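Local coordinates for CRISPR-associated protein, Cse1 family (Acidimicrobium ferrooxidans, PDB 4H3T) that is probably the large subunit of a type I-E Cascade complex, the CRISPR RNA-guided machinery that recognises invading DNA bearing a short flanking motif, at residues A[413-418]-A[519-524]; A[406-411]-A[527-532]; A[457-462]-A[493-498]; A[461-466]-A[485-490]; A[423-428]-A[510-515]. The protein carries 1 engineered substitution. One frame throughout, in Å; residues are numbered along the deposited sequence.

Overall arrangement
All five contacts lie in the C-terminal part of the chain, where helices 397-415, 445-473, 481-504 and 511-532 pack as the four-helix bundle known from Cse1 proteins. Contacts 1 and 2, centres 11 Å apart, join helix 397-415, and in contact 1 also the short helix 417-420, to helix 511-532. Contacts 3 and 4, centres 9 Å apart, follow each other along 445-473 and 481-504 and share G461 and R462. These two seams meet: L416 and F521 of contact 1 touch A495 of contact 3, and F532 of contact 2 touches W487 of contact 4. Contact 5 lies toward one end, about 14 Å from contact 1 and 29 Å from contact 4, centre to centre.

Contact 1. Residues A[413-418]-A[519-524]; sequences AQALGY and DRFRRM
The Y418 ring has R520 CB on one face, displaced toward the rim and 3.9 Å from the ring centroid, a CH-pi contact. Its edge faces the selenium of M524, a selenomethionine, and the 4.0 Å between Y418 CE2 and M524 SE marks a Met-aromatic contact. The F521 ring is met at its edge by the A415 carbonyl and obliquely by L416, whose CD2 is 3.7 Å from F521 CE1. The extended R520 chain carries its guanidinium away from the tyrosine: NH2 bonds to H438 O, and NH1 donates in plane to a water that weakly bonds Y418 O. M524, with CG anti to the backbone N (chi1 179°), runs past A415 and crosses Q414 at about a right angle, its CE 3.4 Å from Q414 OE1. The backbones come close here, A415 CA and F521 CA being 4.6 Å apart, and F521 CA makes a CA-H...O contact of 3.5 Å with A415 O. L416 and F521 also touch helix 481-504, which places this junction against the interior of the bundle. No direct hydrogen bond links the segments, so close packing, weakly polar contacts and one water bridge, weak at the carbonyl, hold them together.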
# COMPACT_ATOMS: atom_id res chain seq x y z
N ALA A 413 18.89 -15.01 11.39
CA ALA A 413 18.66 -13.94 12.39
C ALA A 413 18.43 -14.55 13.79
O ALA A 413 18.92 -14.05 14.77
CB ALA A 413 17.46 -13.09 12.00
N GLN A 414 17.70 -15.64 13.85
CA GLN A 414 17.41 -16.36 15.09
C GLN A 414 18.69 -16.98 15.62
O GLN A 414 19.00 -16.83 16.80
CB GLN A 414 16.36 -17.40 14.83
CG GLN A 414 15.83 -18.08 16.13
CD GLN A 414 14.84 -19.20 15.88
OE1 GLN A 414 14.28 -19.35 14.78
NE2 GLN A 414 14.63 -20.04 16.89
N ALA A 415 19.49 -17.63 14.75
CA ALA A 415 20.78 -18.20 15.17
C ALA A 415 21.71 -17.16 15.80
O ALA A 415 22.44 -17.44 16.76
CB ALA A 415 21.47 -18.85 13.99
N LEU A 416 21.73 -15.97 15.24
CA LEU A 416 22.52 -14.87 15.80
C LEU A 416 22.12 -14.47 17.21
O LEU A 416 22.91 -13.84 17.89
CB LEU A 416 22.46 -13.66 14.89
CG LEU A 416 23.43 -13.69 13.68
CD1 LEU A 416 23.11 -12.58 12.73
CD2 LEU A 416 24.90 -13.56 14.17
N GLY A 417 20.91 -14.82 17.64
CA GLY A 417 20.47 -14.51 18.99
C GLY A 417 21.40 -15.10 20.05
O GLY A 417 21.56 -14.52 21.10
N TYR A 418 21.99 -16.29 19.81
CA TYR A 418 22.90 -16.94 20.78
C TYR A 418 24.16 -16.10 20.97
O TYR A 418 24.70 -16.07 22.03
CB TYR A 418 23.27 -18.31 20.25
CG TYR A 418 22.08 -19.21 20.19
CD1 TYR A 418 21.42 -19.60 21.35
CD2 TYR A 418 21.60 -19.68 18.96
CE1 TYR A 418 20.31 -20.42 21.30
CE2 TYR A 418 20.48 -20.50 18.90
CZ TYR A 418 19.85 -20.89 20.08
OH TYR A 418 18.75 -21.73 20.09
N ASP A 519 29.08 -21.47 19.20
CA ASP A 519 28.81 -22.89 18.89
C ASP A 519 27.33 -23.11 18.60
O ASP A 519 27.00 -23.75 17.62
CB ASP A 519 29.28 -23.78 20.03
CG ASP A 519 29.10 -25.27 19.73
OD1 ASP A 519 29.64 -25.74 18.71
OD2 ASP A 519 28.30 -25.91 20.40
N ARG A 520 26.44 -22.53 19.43
CA ARG A 520 24.99 -22.62 19.24
C ARG A 520 24.57 -21.93 17.93
O ARG A 520 23.76 -22.47 17.21
CB ARG A 520 24.27 -21.99 20.42
CG ARG A 520 24.41 -22.78 21.72
CD ARG A 520 24.04 -21.94 22.94
NE ARG A 520 23.98 -22.77 24.13
CZ ARG A 520 23.65 -22.38 25.36
NH1 ARG A 520 23.42 -21.10 25.62
NH2 ARG A 520 23.54 -23.27 26.33
N PHE A 521 25.10 -20.76 17.64
CA PHE A 521 24.84 -20.00 16.39
C PHE A 521 25.24 -20.86 15.18
O PHE A 521 24.45 -21.07 14.24
CB PHE A 521 25.63 -18.64 16.42
CG PHE A 521 25.98 -18.03 15.09
CD1 PHE A 521 25.00 -17.52 14.26
CD2 PHE A 521 27.29 -18.07 14.61
CE1 PHE A 521 25.31 -17.01 13.01
CE2 PHE A 521 27.61 -17.52 13.37
CZ PHE A 521 26.61 -17.03 12.56
N ARG A 522 26.45 -21.37 15.20
CA ARG A 522 26.98 -22.14 14.08
C ARG A 522 26.18 -23.48 13.86
O ARG A 522 25.92 -23.84 12.69
CB ARG A 522 28.50 -22.40 14.27
CG ARG A 522 29.21 -23.07 13.12
CD ARG A 522 30.53 -23.71 13.54
NE ARG A 522 30.32 -25.09 13.99
CZ ARG A 522 30.44 -25.55 15.24
NH1 ARG A 522 30.83 -24.74 16.23
NH2 ARG A 522 30.19 -26.82 15.51
N ARG A 523 25.75 -24.16 14.93
CA ARG A 523 24.97 -25.39 14.79
C ARG A 523 23.57 -25.09 14.22
O ARG A 523 23.06 -25.84 13.40
CB ARG A 523 24.83 -26.18 16.14
CG ARG A 523 26.12 -26.89 16.59
CD ARG A 523 26.04 -27.69 17.96
NE ARG A 523 24.81 -27.37 18.72
CZ ARG A 523 24.70 -26.68 19.87
NH1 ARG A 523 25.78 -26.23 20.50
NH2 ARG A 523 23.50 -26.45 20.39
N MSE A 524 22.94 -24.03 14.70
CA MSE A 524 21.61 -23.67 14.21
C MSE A 524 21.68 -23.27 12.74
O MSE A 524 20.86 -23.70 11.94
CB MSE A 524 20.99 -22.56 15.03
CG MSE A 524 19.62 -22.19 14.48
SE MSE A 524 18.39 -21.13 15.53
CE MSE A 524 17.13 -21.04 13.94
O HOH W 1 23.84 -18.68 24.05

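Contact 2. Residues A[406-411]-A[527-532]; sequences VTFAAH and RARNEF
Two donors grip the carbonyl oxygen A528 O: the backbone N of F532 one turn on, in the ordinary helical bond, and a water 2.9 Å from A528 O. The same water lies in the ring plane of H411 at its edge, 3.1 Å from H411 ND1, and so bridges the two helices where they come closest in register, H411 beside A528. Next to this bridge, H411 CB packs on A528 CB at 3.5 Å. Helices 406-411 and 527-532 run antiparallel at 174°, their axes 9.7 Å apart, as neighbours in the four-helix bundle. F408 packs between them. With CG anti to the backbone N (chi1 -173°), its ring reaches across to the last helix, where CE1 comes within 3.4 Å of R529 N and CZ meets R529 CG. The F408 and F532 rings are nearly parallel, planes at 12°, but displaced sidelong so that little of one lies over the other; F408 CB sits over the F532 face, 4.0 Å from its centroid. R529 turns its guanidinium away to a salt bridge with E492 of helix 481-504. At the exposed margin E531 OE1 approaches the edge of the H411 ring, 3.7 Å from H411 CE1; H411 ND1, 4.3 Å away, is not bonded to it. That nearby carboxylate would be expected to favour a protonated H411, although the charge of the imidazole is not seen.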
# COMPACT_ATOMS: atom_id res chain seq x y z
N VAL A 406 13.64 -16.24 2.24
CA VAL A 406 13.19 -15.40 3.35
C VAL A 406 13.28 -16.23 4.66
O VAL A 406 13.77 -15.75 5.66
CB VAL A 406 11.74 -14.84 3.13
CG1 VAL A 406 11.27 -14.09 4.36
CG2 VAL A 406 11.71 -13.93 1.93
N THR A 407 12.81 -17.48 4.62
CA THR A 407 12.86 -18.39 5.79
C THR A 407 14.31 -18.62 6.26
O THR A 407 14.57 -18.65 7.46
CB THR A 407 12.23 -19.74 5.46
OG1 THR A 407 10.89 -19.50 5.03
CG2 THR A 407 12.25 -20.70 6.67
N PHE A 408 15.24 -18.80 5.32
CA PHE A 408 16.64 -18.96 5.66
C PHE A 408 17.19 -17.70 6.33
O PHE A 408 17.89 -17.79 7.34
CB PHE A 408 17.49 -19.37 4.44
CG PHE A 408 18.91 -19.69 4.83
CD1 PHE A 408 19.17 -20.65 5.79
CD2 PHE A 408 19.97 -18.96 4.34
CE1 PHE A 408 20.47 -20.88 6.22
CE2 PHE A 408 21.28 -19.30 4.66
CZ PHE A 408 21.52 -20.22 5.65
N ALA A 409 16.88 -16.52 5.80
CA ALA A 409 17.29 -15.26 6.44
C ALA A 409 16.76 -15.20 7.92
O ALA A 409 17.48 -14.76 8.81
CB ALA A 409 16.78 -14.07 5.66
N ALA A 410 15.49 -15.55 8.12
CA ALA A 410 14.85 -15.57 9.44
C ALA A 410 15.56 -16.59 10.39
O ALA A 410 15.83 -16.25 11.54
CB ALA A 410 13.37 -15.86 9.34
N HIS A 411 16.00 -17.74 9.88
CA HIS A 411 16.72 -18.69 10.69
C HIS A 411 18.10 -18.17 11.00
O HIS A 411 18.55 -18.39 12.11
CB HIS A 411 16.83 -20.09 10.04
CG HIS A 411 15.54 -20.85 10.01
ND1 HIS A 411 15.24 -21.69 8.97
CD2 HIS A 411 14.54 -20.90 10.90
CE1 HIS A 411 14.03 -22.17 9.23
NE2 HIS A 411 13.58 -21.72 10.37
N ARG A 527 22.08 -26.31 10.52
CA ARG A 527 20.80 -27.00 10.40
C ARG A 527 19.87 -26.28 9.42
O ARG A 527 19.24 -26.92 8.57
CB ARG A 527 20.11 -27.13 11.75
CG ARG A 527 19.00 -28.17 11.78
CD ARG A 527 18.34 -28.22 13.14
NE ARG A 527 19.24 -28.71 14.19
CZ ARG A 527 19.53 -29.99 14.43
NH1 ARG A 527 19.00 -30.96 13.68
NH2 ARG A 527 20.35 -30.32 15.42
N ALA A 528 19.76 -24.96 9.53
CA ALA A 528 18.89 -24.22 8.62
C ALA A 528 19.41 -24.29 7.16
O ALA A 528 18.64 -24.38 6.21
CB ALA A 528 18.80 -22.78 9.06
N ARG A 529 20.72 -24.17 7.00
CA ARG A 529 21.43 -24.25 5.72
C ARG A 529 21.16 -25.61 5.01
O ARG A 529 20.90 -25.65 3.81
CB ARG A 529 22.94 -24.14 5.97
CG ARG A 529 23.68 -23.18 5.11
CD ARG A 529 24.18 -23.83 3.90
NE ARG A 529 25.28 -23.06 3.34
CZ ARG A 529 25.78 -23.22 2.13
NH1 ARG A 529 25.28 -24.16 1.33
NH2 ARG A 529 26.78 -22.46 1.72
N ASN A 530 21.16 -26.70 5.78
CA ASN A 530 20.90 -28.03 5.22
C ASN A 530 19.43 -28.12 4.74
O ASN A 530 19.19 -28.62 3.66
CB ASN A 530 21.24 -29.12 6.24
CG ASN A 530 21.04 -30.50 5.69
OD1 ASN A 530 21.67 -30.88 4.70
ND2 ASN A 530 20.06 -31.21 6.22
N GLU A 531 18.48 -27.52 5.46
CA GLU A 531 17.07 -27.50 5.06
C GLU A 531 16.86 -26.60 3.82
O GLU A 531 16.00 -26.90 2.99
CB GLU A 531 16.22 -26.98 6.24
CG GLU A 531 14.73 -26.71 6.00
CD GLU A 531 14.10 -25.91 7.13
OE1 GLU A 531 13.36 -24.93 6.84
OE2 GLU A 531 14.38 -26.23 8.31
N PHE A 532 17.63 -25.53 3.69
CA PHE A 532 17.44 -24.59 2.60
C PHE A 532 18.15 -25.02 1.32
O PHE A 532 17.54 -24.99 0.26
CB PHE A 532 17.92 -23.18 3.00
CG PHE A 532 17.83 -22.14 1.88
CD1 PHE A 532 16.65 -21.96 1.18
CD2 PHE A 532 18.93 -21.36 1.54
CE1 PHE A 532 16.56 -20.98 0.16
CE2 PHE A 532 18.84 -20.41 0.51
CZ PHE A 532 17.66 -20.24 -0.18
O HOH W 2 16.27 -22.67 6.26

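Contact 3. Residues A[457-462]-A[493-498]; sequences EEIYGR and AVARDL. Engineered in segment 457-462: I459 (natural residue Leu).
Packing is tightest around I459, an engineered residue in place of the natural leucine. Its CB lies 3.6 Å from L498 CD1, while CG1, anti to the backbone N, reaches V494 CG1, and CD1 at the tip meets A495 CB at 3.9 Å. V494 CG1 also touches R462 CB. Helices 457-462 and 493-498 cross at 136°, axes 10.4 Å apart, as consecutive antiparallel members of the four-helix bundle; L416 backs both I459 and L498 from within. An alanine at L498 would remove CG and both methyls, and would probably loosen the packing on I459 and leave the R462 and E458 side chains less supported. Toward solvent the contact becomes polar and looser. R462, bent at chi2 and chi3, curls over so that NH2 donates to D497 OD2 at 2.8 Å (148° at the hydrogen). This salt bridge runs near the guanidinium plane but meets the carboxylate from above its own. L498 meets R462 tip to tip, its CD2 3.8 Å from R462 NH1, and touches E458, whose carboxylate pairs with R501.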
# COMPACT_ATOMS: atom_id res chain seq x y z
N GLU A 457 17.30 -7.47 13.66
CA GLU A 457 17.00 -6.32 12.79
C GLU A 457 18.24 -5.85 12.03
O GLU A 457 18.15 -5.45 10.87
CB GLU A 457 16.36 -5.15 13.55
CG GLU A 457 14.96 -5.44 14.04
CD GLU A 457 13.98 -5.83 12.95
OE1 GLU A 457 14.10 -5.36 11.79
OE2 GLU A 457 13.10 -6.66 13.25
N GLU A 458 19.39 -5.89 12.64
CA GLU A 458 20.61 -5.50 11.94
C GLU A 458 20.91 -6.44 10.72
O GLU A 458 21.23 -5.96 9.65
CB GLU A 458 21.82 -5.47 12.90
CG GLU A 458 23.02 -4.86 12.22
CD GLU A 458 24.08 -4.37 13.19
OE1 GLU A 458 23.98 -4.65 14.42
OE2 GLU A 458 25.06 -3.78 12.70
N ILE A 459 20.83 -7.76 10.87
CA ILE A 459 21.05 -8.63 9.72
C ILE A 459 19.95 -8.40 8.64
O ILE A 459 20.27 -8.37 7.47
CB ILE A 459 21.20 -10.12 10.09
CG1 ILE A 459 21.88 -10.85 8.89
CG2 ILE A 459 19.89 -10.81 10.50
CD1 ILE A 459 22.14 -12.27 8.99
N TYR A 460 18.69 -8.16 9.01
CA TYR A 460 17.68 -7.88 7.97
C TYR A 460 18.05 -6.61 7.18
O TYR A 460 17.89 -6.59 5.96
CB TYR A 460 16.27 -7.76 8.60
CG TYR A 460 15.71 -9.10 8.96
CD1 TYR A 460 15.51 -10.07 7.99
CD2 TYR A 460 15.24 -9.37 10.25
CE1 TYR A 460 14.83 -11.25 8.27
CE2 TYR A 460 14.66 -10.61 10.56
CZ TYR A 460 14.49 -11.55 9.55
OH TYR A 460 13.81 -12.72 9.65
N GLY A 461 18.59 -5.58 7.86
CA GLY A 461 18.96 -4.35 7.18
C GLY A 461 20.08 -4.63 6.18
O GLY A 461 20.04 -4.16 5.06
N ARG A 462 21.06 -5.46 6.58
CA ARG A 462 22.17 -5.89 5.72
C ARG A 462 21.72 -6.78 4.57
O ARG A 462 22.36 -6.77 3.53
CB ARG A 462 23.22 -6.63 6.55
CG ARG A 462 24.02 -5.67 7.43
CD ARG A 462 25.22 -5.10 6.70
NE ARG A 462 26.28 -6.12 6.62
CZ ARG A 462 27.12 -6.45 7.60
NH1 ARG A 462 27.07 -5.81 8.77
NH2 ARG A 462 27.99 -7.43 7.43
N ALA A 493 27.79 -15.63 5.13
CA ALA A 493 28.88 -14.65 5.17
C ALA A 493 28.46 -13.39 5.94
O ALA A 493 29.21 -12.92 6.79
CB ALA A 493 29.36 -14.31 3.76
N VAL A 494 27.23 -12.90 5.73
CA VAL A 494 26.76 -11.73 6.47
C VAL A 494 26.60 -12.11 7.94
O VAL A 494 27.08 -11.39 8.81
CB VAL A 494 25.47 -11.14 5.86
CG1 VAL A 494 24.89 -10.03 6.75
CG2 VAL A 494 25.73 -10.63 4.45
N ALA A 495 26.02 -13.28 8.22
CA ALA A 495 25.77 -13.70 9.61
C ALA A 495 27.07 -13.92 10.38
O ALA A 495 27.17 -13.47 11.52
CB ALA A 495 24.89 -14.96 9.66
N ARG A 496 28.10 -14.49 9.74
CA ARG A 496 29.40 -14.68 10.42
C ARG A 496 30.14 -13.36 10.64
O ARG A 496 30.84 -13.23 11.62
CB ARG A 496 30.27 -15.65 9.61
CG ARG A 496 29.72 -17.08 9.74
CD ARG A 496 30.40 -18.08 8.77
NE ARG A 496 30.72 -19.34 9.45
CZ ARG A 496 31.91 -19.67 9.99
NH1 ARG A 496 32.94 -18.82 9.94
NH2 ARG A 496 32.07 -20.85 10.58
N ASP A 497 30.02 -12.40 9.74
CA ASP A 497 30.61 -11.08 9.96
C ASP A 497 30.00 -10.39 11.20
O ASP A 497 30.72 -9.81 12.03
CB ASP A 497 30.39 -10.19 8.73
CG ASP A 497 31.10 -8.87 8.80
OD1 ASP A 497 32.34 -8.88 8.89
OD2 ASP A 497 30.41 -7.83 8.81
N LEU A 498 28.66 -10.43 11.31
CA LEU A 498 28.02 -9.86 12.48
C LEU A 498 28.39 -10.62 13.73
O LEU A 498 28.65 -10.00 14.76
CB LEU A 498 26.46 -9.86 12.31
CG LEU A 498 25.93 -8.77 11.42
CD1 LEU A 498 24.44 -9.00 11.13
CD2 LEU A 498 26.11 -7.39 12.07

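Contact 4. Residues A[461-466]-A[485-490]; sequences GRLDAP and AEWAAL
This is a contact of van der Waals packing, with no hydrogen bond between the segments, made where the consecutive antiparallel helices 445-473 and 481-504 stand apart near the turn that joins them. The axes of 461-466 and 485-490 stay 12.0 Å from each other and cross at 152°, so the contact is made by long side chains. W487 does most of this: with CG anti to the backbone N (chi1 -179°), its indole extends until the six-membered ring meets helix 445-473. W487 CZ3 lies 3.6 Å from P466 C and 3.8 Å from P466 CB. CH2 next to it points toward L463 O, which sits at the ring edge at 4.0 Å. L490 reaches in from the next turn. Its CD2 meets L463 CD2 at 3.6 Å, the two leucines lying antiparallel alongside each other, and P466 CB at 3.8 Å. The helical hairpin is one half of the four-helix bundle, and helix 445-473 is kinked here: the N atoms of A465 and P466 make no bond to the preceding turn, and a proline N has no hydrogen to give. The buried indole N-H is satisfied on the far side of the ring system, where NE1 bonds A405 O of helix 397-415. Y467 meets the indole edge-to-face and F470 packs against it, while L463 also touches V491 and V494 farther along helix 481-504.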
# COMPACT_ATOMS: atom_id res chain seq x y z
N GLY A 461 18.59 -5.58 7.86
CA GLY A 461 18.96 -4.35 7.18
C GLY A 461 20.08 -4.63 6.18
O GLY A 461 20.04 -4.16 5.06
N ARG A 462 21.06 -5.46 6.58
CA ARG A 462 22.17 -5.89 5.72
C ARG A 462 21.72 -6.78 4.57
O ARG A 462 22.36 -6.77 3.53
CB ARG A 462 23.22 -6.63 6.55
CG ARG A 462 24.02 -5.67 7.43
CD ARG A 462 25.22 -5.10 6.70
NE ARG A 462 26.28 -6.12 6.62
CZ ARG A 462 27.12 -6.45 7.60
NH1 ARG A 462 27.07 -5.81 8.77
NH2 ARG A 462 27.99 -7.43 7.43
N LEU A 463 20.64 -7.55 4.73
CA LEU A 463 20.17 -8.47 3.66
C LEU A 463 19.17 -7.81 2.75
O LEU A 463 18.76 -8.43 1.75
CB LEU A 463 19.56 -9.75 4.30
CG LEU A 463 20.54 -10.64 5.03
CD1 LEU A 463 19.82 -11.83 5.62
CD2 LEU A 463 21.71 -11.11 4.11
N ASP A 464 18.82 -6.53 2.99
CA ASP A 464 17.79 -5.91 2.19
C ASP A 464 18.21 -5.76 0.71
O ASP A 464 17.51 -6.28 -0.15
CB ASP A 464 17.36 -4.56 2.78
CG ASP A 464 16.25 -3.85 2.03
OD1 ASP A 464 15.13 -4.41 1.91
OD2 ASP A 464 16.51 -2.80 1.49
N ALA A 465 19.31 -5.10 0.42
CA ALA A 465 19.73 -4.89 -0.99
C ALA A 465 20.12 -6.24 -1.64
O ALA A 465 19.57 -6.55 -2.71
CB ALA A 465 20.86 -3.85 -1.07
N PRO A 466 20.80 -7.16 -0.91
CA PRO A 466 21.06 -8.50 -1.49
C PRO A 466 19.80 -9.31 -1.77
O PRO A 466 19.74 -9.95 -2.81
CB PRO A 466 21.89 -9.15 -0.38
CG PRO A 466 22.57 -8.07 0.27
CD PRO A 466 21.61 -6.97 0.32
N ALA A 485 21.68 -21.90 -3.75
CA ALA A 485 23.04 -22.04 -3.21
C ALA A 485 23.75 -20.66 -3.04
O ALA A 485 24.41 -20.42 -2.01
CB ALA A 485 23.86 -22.99 -4.08
N GLU A 486 23.57 -19.73 -3.98
CA GLU A 486 24.16 -18.38 -3.83
C GLU A 486 23.64 -17.63 -2.64
O GLU A 486 24.41 -17.01 -1.91
CB GLU A 486 23.86 -17.52 -5.06
CG GLU A 486 24.64 -18.04 -6.27
CD GLU A 486 24.10 -17.49 -7.58
OE1 GLU A 486 23.12 -16.70 -7.57
OE2 GLU A 486 24.66 -17.87 -8.62
N TRP A 487 22.32 -17.65 -2.46
CA TRP A 487 21.72 -16.94 -1.34
C TRP A 487 22.22 -17.56 0.01
O TRP A 487 22.53 -16.83 0.95
CB TRP A 487 20.20 -17.01 -1.43
CG TRP A 487 19.52 -16.27 -0.31
CD1 TRP A 487 18.73 -16.80 0.68
CD2 TRP A 487 19.57 -14.86 -0.08
NE1 TRP A 487 18.30 -15.81 1.52
CE2 TRP A 487 18.76 -14.60 1.06
CE3 TRP A 487 20.21 -13.79 -0.72
CZ2 TRP A 487 18.61 -13.31 1.58
CZ3 TRP A 487 20.06 -12.51 -0.20
CH2 TRP A 487 19.26 -12.28 0.92
N ALA A 488 22.32 -18.89 0.07
CA ALA A 488 22.79 -19.58 1.28
C ALA A 488 24.18 -19.08 1.69
O ALA A 488 24.40 -18.77 2.86
CB ALA A 488 22.83 -21.10 1.06
N ALA A 489 25.11 -19.06 0.76
CA ALA A 489 26.47 -18.56 1.03
C ALA A 489 26.48 -17.06 1.38
O ALA A 489 27.27 -16.65 2.23
CB ALA A 489 27.40 -18.83 -0.17
N LEU A 490 25.68 -16.22 0.70
CA LEU A 490 25.64 -14.78 1.04
C LEU A 490 25.13 -14.57 2.48
O LEU A 490 25.78 -13.89 3.29
CB LEU A 490 24.76 -14.05 0.01
CG LEU A 490 24.74 -12.54 0.12
CD1 LEU A 490 24.55 -11.90 -1.27
CD2 LEU A 490 23.72 -12.05 1.22

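Contact 5. Residues A[423-428]-A[510-515]; sequences RYLSYD and QAFAGV
From CB the side chain of Q510 heads toward segment 423-428, then bends at chi2 (-60°), bringing CG to 4.0 Å from R423 O. CD follows, 3.8 Å from L425 O, and the amide tip divides its work. NE2 donates to L425 O at 2.9 Å, almost straight (176°) and on a carbonyl lone pair, and also bonds A422 O; OE1 accepts from a water that donates to L425 O too. Two donors thus hold the L425 carbonyl. Q510 occupies the N-cap position of helix 511-532, so the amide ties the start of the last bundle helix to the chain leading into strand 426-427, which pairs antiparallel with 438-439. An alanine in place of Q510 would take away the amide donor to L425 O and A422 O, and would probably loosen the junction. Beside the amide, F512 has its CG in the crowded position between N and carbonyl carbon (chi1 81°). The ring edge faces the carbonyl oxygens of L425 and S426, CZ 3.5 Å from L425 O; Y427 CB approaches CE1 obliquely at 3.7 Å. A513 CB packs on the F512 ring face and against L425 CB at 3.7 Å; Y427 OH bonds E434 and R437.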
# COMPACT_ATOMS: atom_id res chain seq x y z
N ARG A 423 26.75 -11.53 26.02
CA ARG A 423 27.15 -10.56 27.07
C ARG A 423 26.29 -10.69 28.38
O ARG A 423 26.71 -10.19 29.40
CB ARG A 423 27.12 -9.13 26.52
CG ARG A 423 25.83 -8.38 26.44
CD ARG A 423 25.97 -7.20 25.42
NE ARG A 423 25.62 -7.74 24.11
CZ ARG A 423 24.85 -7.18 23.18
NH1 ARG A 423 24.54 -7.85 22.09
NH2 ARG A 423 24.40 -5.93 23.33
N TYR A 424 25.18 -11.39 28.35
CA TYR A 424 24.27 -11.54 29.50
C TYR A 424 24.28 -12.95 30.02
O TYR A 424 23.54 -13.27 30.93
CB TYR A 424 22.81 -11.15 29.10
CG TYR A 424 22.71 -9.77 28.50
CD1 TYR A 424 23.14 -8.65 29.20
CD2 TYR A 424 22.31 -9.60 27.18
CE1 TYR A 424 23.19 -7.40 28.60
CE2 TYR A 424 22.31 -8.35 26.59
CZ TYR A 424 22.70 -7.24 27.33
OH TYR A 424 22.71 -6.01 26.75
N LEU A 425 25.02 -13.84 29.38
CA LEU A 425 25.01 -15.23 29.81
C LEU A 425 25.76 -15.45 31.12
O LEU A 425 26.77 -14.78 31.40
CB LEU A 425 25.67 -16.07 28.72
CG LEU A 425 25.21 -17.47 28.57
CD1 LEU A 425 23.87 -17.53 27.92
CD2 LEU A 425 26.23 -18.28 27.72
N SER A 426 25.19 -16.35 31.94
CA SER A 426 25.73 -16.88 33.21
C SER A 426 26.28 -18.26 32.98
O SER A 426 25.88 -18.91 32.03
CB SER A 426 24.60 -17.01 34.27
OG SER A 426 24.39 -15.71 34.77
N TYR A 427 27.16 -18.71 33.89
CA TYR A 427 27.62 -20.08 34.01
C TYR A 427 27.10 -20.50 35.40
O TYR A 427 27.68 -20.13 36.41
CB TYR A 427 29.12 -20.25 33.86
CG TYR A 427 29.49 -21.71 33.86
CD1 TYR A 427 29.31 -22.50 32.73
CD2 TYR A 427 30.02 -22.32 34.99
CE1 TYR A 427 29.67 -23.83 32.71
CE2 TYR A 427 30.36 -23.66 35.00
CZ TYR A 427 30.20 -24.41 33.85
OH TYR A 427 30.54 -25.74 33.85
N ASP A 428 25.96 -21.14 35.44
CA ASP A 428 25.21 -21.38 36.65
C ASP A 428 25.40 -22.80 37.17
O ASP A 428 24.82 -23.75 36.64
CB ASP A 428 23.75 -21.08 36.37
CG ASP A 428 22.85 -21.07 37.60
OD1 ASP A 428 23.24 -21.68 38.65
OD2 ASP A 428 21.75 -20.51 37.51
N GLN A 510 33.22 -12.79 29.94
CA GLN A 510 32.18 -13.36 29.08
C GLN A 510 32.81 -14.15 27.94
O GLN A 510 32.06 -14.64 27.09
CB GLN A 510 31.24 -12.28 28.55
CG GLN A 510 30.45 -11.53 29.64
CD GLN A 510 29.57 -12.46 30.46
OE1 GLN A 510 29.67 -12.52 31.70
NE2 GLN A 510 28.65 -13.16 29.82
N ALA A 511 34.12 -14.50 28.03
CA ALA A 511 34.77 -15.33 26.99
C ALA A 511 34.05 -16.68 26.82
O ALA A 511 33.80 -17.12 25.71
CB ALA A 511 36.25 -15.55 27.34
N PHE A 512 33.68 -17.31 27.92
CA PHE A 512 33.01 -18.60 27.93
C PHE A 512 31.68 -18.52 27.18
O PHE A 512 31.28 -19.48 26.51
CB PHE A 512 32.79 -19.06 29.42
CG PHE A 512 31.57 -18.44 30.08
CD1 PHE A 512 30.36 -19.10 30.12
CD2 PHE A 512 31.60 -17.11 30.50
CE1 PHE A 512 29.22 -18.49 30.61
CE2 PHE A 512 30.48 -16.52 31.06
CZ PHE A 512 29.29 -17.21 31.11
N ALA A 513 31.00 -17.36 27.27
CA ALA A 513 29.70 -17.09 26.69
C ALA A 513 29.83 -16.91 25.20
O ALA A 513 28.97 -17.35 24.44
CB ALA A 513 29.06 -15.87 27.35
N GLY A 514 30.96 -16.35 24.76
CA GLY A 514 31.27 -16.26 23.34
C GLY A 514 31.51 -17.62 22.72
O GLY A 514 31.06 -17.89 21.60
N VAL A 515 32.17 -18.51 23.45
CA VAL A 515 32.44 -19.88 22.98
C VAL A 515 31.09 -20.64 22.85
O VAL A 515 30.76 -21.14 21.78
CB VAL A 515 33.45 -20.64 23.89
CG1 VAL A 515 33.55 -22.14 23.52
CG2 VAL A 515 34.84 -19.98 23.84
O HOH W 3 27.43 -12.81 33.34